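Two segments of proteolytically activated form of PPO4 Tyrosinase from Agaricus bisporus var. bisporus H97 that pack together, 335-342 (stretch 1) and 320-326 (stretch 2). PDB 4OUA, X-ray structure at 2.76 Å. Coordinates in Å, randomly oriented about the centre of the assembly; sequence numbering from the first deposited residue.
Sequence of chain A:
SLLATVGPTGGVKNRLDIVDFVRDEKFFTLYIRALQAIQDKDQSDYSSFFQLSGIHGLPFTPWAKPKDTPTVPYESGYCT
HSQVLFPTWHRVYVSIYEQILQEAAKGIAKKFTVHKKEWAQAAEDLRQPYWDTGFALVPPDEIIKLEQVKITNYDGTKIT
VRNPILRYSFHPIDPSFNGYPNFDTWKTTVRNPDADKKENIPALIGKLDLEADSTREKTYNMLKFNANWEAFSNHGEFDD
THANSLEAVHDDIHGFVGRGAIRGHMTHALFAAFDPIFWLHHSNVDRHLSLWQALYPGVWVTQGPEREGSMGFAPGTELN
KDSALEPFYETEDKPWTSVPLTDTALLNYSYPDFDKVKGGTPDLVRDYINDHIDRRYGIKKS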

ATOM      1  N   PRO A 335      -2.962   1.180  21.250  1.00 47.78           N
ATOM      2  CA  PRO A 335      -2.829   0.500  19.957  1.00 43.46           C
ATOM      3  C   PRO A 335      -4.076   0.681  19.098  1.00 44.48           C
ATOM      4  O   PRO A 335      -5.158   0.921  19.634  1.00 42.35           O
ATOM      5  CB  PRO A 335      -2.646  -0.975  20.346  1.00 38.04           C
ATOM      6  CG  PRO A 335      -2.270  -0.960  21.794  1.00 41.87           C
ATOM      7  CD  PRO A 335      -2.970   0.228  22.371  1.00 47.17           C
ATOM      8  N   TRP A 336      -3.924   0.572  17.783  1.00 43.31           N
ATOM      9  CA  TRP A 336      -5.066   0.643  16.880  1.00 44.09           C
ATOM     10  C   TRP A 336      -5.892  -0.638  16.934  1.00 42.18           C
ATOM     11  O   TRP A 336      -5.380  -1.710  17.259  1.00 37.54           O
ATOM     12  CB  TRP A 336      -4.607   0.902  15.443  1.00 42.31           C
ATOM     13  CG  TRP A 336      -4.478   2.353  15.101  1.00 43.85           C
ATOM     14  CD1 TRP A 336      -3.324   3.069  14.972  1.00 43.44           C
ATOM     15  CD2 TRP A 336      -5.549   3.268  14.841  1.00 41.66           C
ATOM     16  NE1 TRP A 336      -3.610   4.373  14.648  1.00 41.15           N
ATOM     17  CE2 TRP A 336      -4.969   4.523  14.564  1.00 42.87           C
ATOM     18  CE3 TRP A 336      -6.942   3.150  14.820  1.00 39.07           C
ATOM     19  CZ2 TRP A 336      -5.732   5.649  14.266  1.00 40.73           C
ATOM     20  CZ3 TRP A 336      -7.700   4.270  14.525  1.00 42.71           C
ATOM     21  CH2 TRP A 336      -7.093   5.503  14.253  1.00 39.98           C
ATOM     22  N   THR A 337      -7.175  -0.514  16.617  1.00 38.93           N
ATOM     23  CA  THR A 337      -8.061  -1.666  16.523  1.00 40.77           C
ATOM     24  C   THR A 337      -8.913  -1.560  15.262  1.00 40.82           C
ATOM     25  O   THR A 337      -8.978  -0.501  14.635  1.00 32.44           O
ATOM     26  CB  THR A 337      -8.966  -1.795  17.763  1.00 43.79           C
ATOM     27  OG1 THR A 337      -9.686  -0.572  17.962  1.00 51.31           O
ATOM     28  CG2 THR A 337      -8.132  -2.091  19.000  1.00 35.18           C
ATOM     29  N   SER A 338      -9.560  -2.660  14.896  1.00 46.02           N
ATOM     30  CA  SER A 338     -10.319  -2.728  13.655  1.00 36.28           C
ATOM     31  C   SER A 338     -11.638  -1.960  13.729  1.00 37.81           C
ATOM     32  O   SER A 338     -12.128  -1.460  12.715  1.00 45.40           O
ATOM     33  CB  SER A 338     -10.588  -4.187  13.289  1.00 42.48           C
ATOM     34  OG  SER A 338      -9.375  -4.889  13.067  1.00 51.65           O
ATOM     35  N   VAL A 339     -12.205  -1.868  14.928  1.00 35.08           N
ATOM     36  CA  VAL A 339     -13.518  -1.256  15.121  1.00 38.15           C
ATOM     37  C   VAL A 339     -13.621   0.156  14.537  1.00 39.88           C
ATOM     38  O   VAL A 339     -14.515   0.430  13.736  1.00 40.56           O
ATOM     39  CB  VAL A 339     -13.891  -1.198  16.616  1.00 40.11           C
ATOM     40  CG1 VAL A 339     -15.254  -0.543  16.796  1.00 30.89           C
ATOM     41  CG2 VAL A 339     -13.882  -2.591  17.221  1.00 36.00           C
ATOM     42  N   PRO A 340     -12.711   1.058  14.939  1.00 39.01           N
ATOM     43  CA  PRO A 340     -12.766   2.443  14.455  1.00 31.43           C
ATOM     44  C   PRO A 340     -12.335   2.608  12.997  1.00 38.98           C
ATOM     45  O   PRO A 340     -12.690   3.607  12.370  1.00 39.07           O
ATOM     46  CB  PRO A 340     -11.792   3.174  15.385  1.00 29.01           C
ATOM     47  CG  PRO A 340     -10.835   2.124  15.818  1.00 31.24           C
ATOM     48  CD  PRO A 340     -11.639   0.865  15.933  1.00 31.53           C
ATOM     49  N   LEU A 341     -11.592   1.640  12.466  1.00 40.43           N
ATOM     50  CA  LEU A 341     -11.001   1.770  11.135  1.00 38.38           C
ATOM     51  C   LEU A 341     -12.018   1.671  10.001  1.00 41.91           C
ATOM     52  O   LEU A 341     -11.642   1.574   8.831  1.00 41.47           O
ATOM     53  CB  LEU A 341      -9.913   0.715  10.937  1.00 31.37           C
ATOM     54  CG  LEU A 341      -8.665   0.894  11.799  1.00 31.67           C
ATOM     55  CD1 LEU A 341      -7.606  -0.129  11.423  1.00 33.71           C
ATOM     56  CD2 LEU A 341      -8.128   2.311  11.670  1.00 28.18           C
ATOM     57  N   THR A 342     -13.301   1.695  10.343  1.00 39.37           N
ATOM     58  CA  THR A 342     -14.347   1.710   9.329  1.00 38.74           C
ATOM     59  C   THR A 342     -14.438   3.094   8.703  1.00 37.07           C
ATOM     60  O   THR A 342     -14.926   3.253   7.586  1.00 36.37           O
ATOM     61  CB  THR A 342     -15.718   1.324   9.913  1.00 41.80           C
ATOM     62  OG1 THR A 342     -16.089   2.263  10.930  1.00 35.14           O
ATOM     63  CG2 THR A 342     -15.669  -0.075  10.508  1.00 42.72           C
TER
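Stretch 2, residues 320-326: NKDSALE

Stretch 2 has no regular helix or strand. It opens with a type I beta turn from N320 to S323, in which K321 (phi/psi -66/-20) and D322 (-96/-1) occupy the two central positions, and then extends through S323 and A324. It runs antiparallel to stretch 1: S338 CA lies 4.8 Å from K321 CA, T337 CA lies 5.3 Å from A324 CA, and W336 CA lies 5.3 Å from L325 CA, so the register descends on one side as it climbs on the other.

Two backbone hydrogen bonds fix this register. L325 N donates to W336 O at 2.9 Å with an N-H...O angle of 147°, and the same oxygen receives a CA-H...O contact from A324 CA at 3.5 Å (145° at the hydrogen). S338 N donates to K321 O at 3.1 Å; its angle of 136° is more bent. The carbonyl of K321, in the middle of the turn, is thus satisfied across the interface.

The turn satisfies other groups internally. S323 N bonds to N320 O (3.2 Å), while D322 N reaches the side-chain oxygen N320 OD1 (2.9 Å, 136°). N320 N donates to S323 OG at 2.8 Å and 162°, tying the ends of the turn together. S338 OG and W336 NE1 find their hydrogen bonds elsewhere in the structure.

Apolar contacts fill in around the two bonds. L325, with 85 Å² covered by stretch 1, sets its CD1 3.6 Å from L341 CD1 and its CB 4.3 Å from W336 CB. P335 CB meets A324 CB at 3.7 Å. Toward the turn, V339 CG2 lies 3.7 Å from K321 CD and 3.6 Å from D322 OD1, and T337 CG2 approaches D322 O at 3.7 Å. Altogether 459 Å² is buried, counting both sides.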

ATOM      1  N   ASN A 320      -9.952 -10.811  16.837  1.00 47.29           N
ATOM      2  CA  ASN A 320     -11.221 -10.162  16.539  1.00 47.35           C
ATOM      3  C   ASN A 320     -11.042  -8.669  16.276  1.00 53.28           C
ATOM      4  O   ASN A 320      -9.923  -8.192  16.079  1.00 49.25           O
ATOM      5  CB  ASN A 320     -12.225 -10.386  17.677  1.00 44.60           C
ATOM      6  CG  ASN A 320     -11.716  -9.895  19.025  1.00 52.36           C
ATOM      7  OD1 ASN A 320     -10.834  -9.039  19.103  1.00 54.19           O
ATOM      8  ND2 ASN A 320     -12.279 -10.438  20.098  1.00 55.31           N
ATOM      9  N   LYS A 321     -12.153  -7.940  16.282  1.00 55.50           N
ATOM     10  CA  LYS A 321     -12.144  -6.506  16.014  1.00 51.45           C
ATOM     11  C   LYS A 321     -11.421  -5.716  17.104  1.00 53.30           C
ATOM     12  O   LYS A 321     -10.998  -4.579  16.882  1.00 50.26           O
ATOM     13  CB  LYS A 321     -13.577  -5.994  15.870  1.00 45.87           C
ATOM     14  CG  LYS A 321     -14.443  -6.295  17.080  1.00 47.96           C
ATOM     15  CD  LYS A 321     -15.822  -5.683  16.952  1.00 45.24           C
ATOM     16  CE  LYS A 321     -16.644  -5.940  18.205  1.00 47.32           C
ATOM     17  NZ  LYS A 321     -17.987  -5.300  18.132  1.00 58.34           N
ATOM     18  N   ASP A 322     -11.283  -6.317  18.280  1.00 50.17           N
ATOM     19  CA  ASP A 322     -10.665  -5.639  19.413  1.00 46.68           C
ATOM     20  C   ASP A 322      -9.183  -5.972  19.538  1.00 51.17           C
ATOM     21  O   ASP A 322      -8.503  -5.477  20.436  1.00 59.91           O
ATOM     22  CB  ASP A 322     -11.395  -5.999  20.708  1.00 54.43           C
ATOM     23  CG  ASP A 322     -12.819  -5.484  20.735  1.00 59.43           C
ATOM     24  OD1 ASP A 322     -13.045  -4.349  20.262  1.00 61.68           O
ATOM     25  OD2 ASP A 322     -13.712  -6.211  21.221  1.00 55.13           O
ATOM     26  N   SER A 323      -8.687  -6.813  18.637  1.00 52.70           N
ATOM     27  CA  SER A 323      -7.273  -7.168  18.633  1.00 48.99           C
ATOM     28  C   SER A 323      -6.420  -5.953  18.289  1.00 48.81           C
ATOM     29  O   SER A 323      -6.792  -5.145  17.437  1.00 49.32           O
ATOM     30  CB  SER A 323      -7.003  -8.303  17.645  1.00 44.43           C
ATOM     31  OG  SER A 323      -7.724  -9.470  17.998  1.00 46.08           O
ATOM     32  N   ALA A 324      -5.281  -5.824  18.959  1.00 42.64           N
ATOM     33  CA  ALA A 324      -4.364  -4.723  18.693  1.00 43.40           C
ATOM     34  C   ALA A 324      -3.658  -4.936  17.360  1.00 41.93           C
ATOM     35  O   ALA A 324      -3.286  -6.057  17.020  1.00 43.74           O
ATOM     36  CB  ALA A 324      -3.350  -4.586  19.818  1.00 42.37           C
ATOM     37  N   LEU A 325      -3.482  -3.855  16.606  1.00 41.85           N
ATOM     38  CA  LEU A 325      -2.840  -3.933  15.301  1.00 39.72           C
ATOM     39  C   LEU A 325      -1.407  -3.407  15.353  1.00 35.75           C
ATOM     40  O   LEU A 325      -1.111  -2.334  14.832  1.00 35.96           O
ATOM     41  CB  LEU A 325      -3.654  -3.157  14.262  1.00 38.32           C
ATOM     42  CG  LEU A 325      -5.075  -3.675  14.031  1.00 39.80           C
ATOM     43  CD1 LEU A 325      -5.885  -2.698  13.189  1.00 37.54           C
ATOM     44  CD2 LEU A 325      -5.037  -5.047  13.377  1.00 40.20           C
ATOM     45  N   GLU A 326      -0.529  -4.173  15.993  1.00 36.13           N
ATOM     46  CA  GLU A 326       0.887  -3.828  16.087  1.00 37.07           C
ATOM     47  C   GLU A 326       1.520  -3.688  14.707  1.00 37.36           C
ATOM     48  O   GLU A 326       1.165  -4.421  13.785  1.00 40.83           O
ATOM     49  CB  GLU A 326       1.638  -4.888  16.895  1.00 37.26           C
ATOM     50  CG  GLU A 326       1.315  -4.894  18.378  1.00 35.80           C
ATOM     51  CD  GLU A 326       1.985  -3.755  19.122  1.00 46.59           C
ATOM     52  OE1 GLU A 326       3.091  -3.338  18.712  1.00 41.00           O
ATOM     53  OE2 GLU A 326       1.403  -3.276  20.118  1.00 51.09           O
TER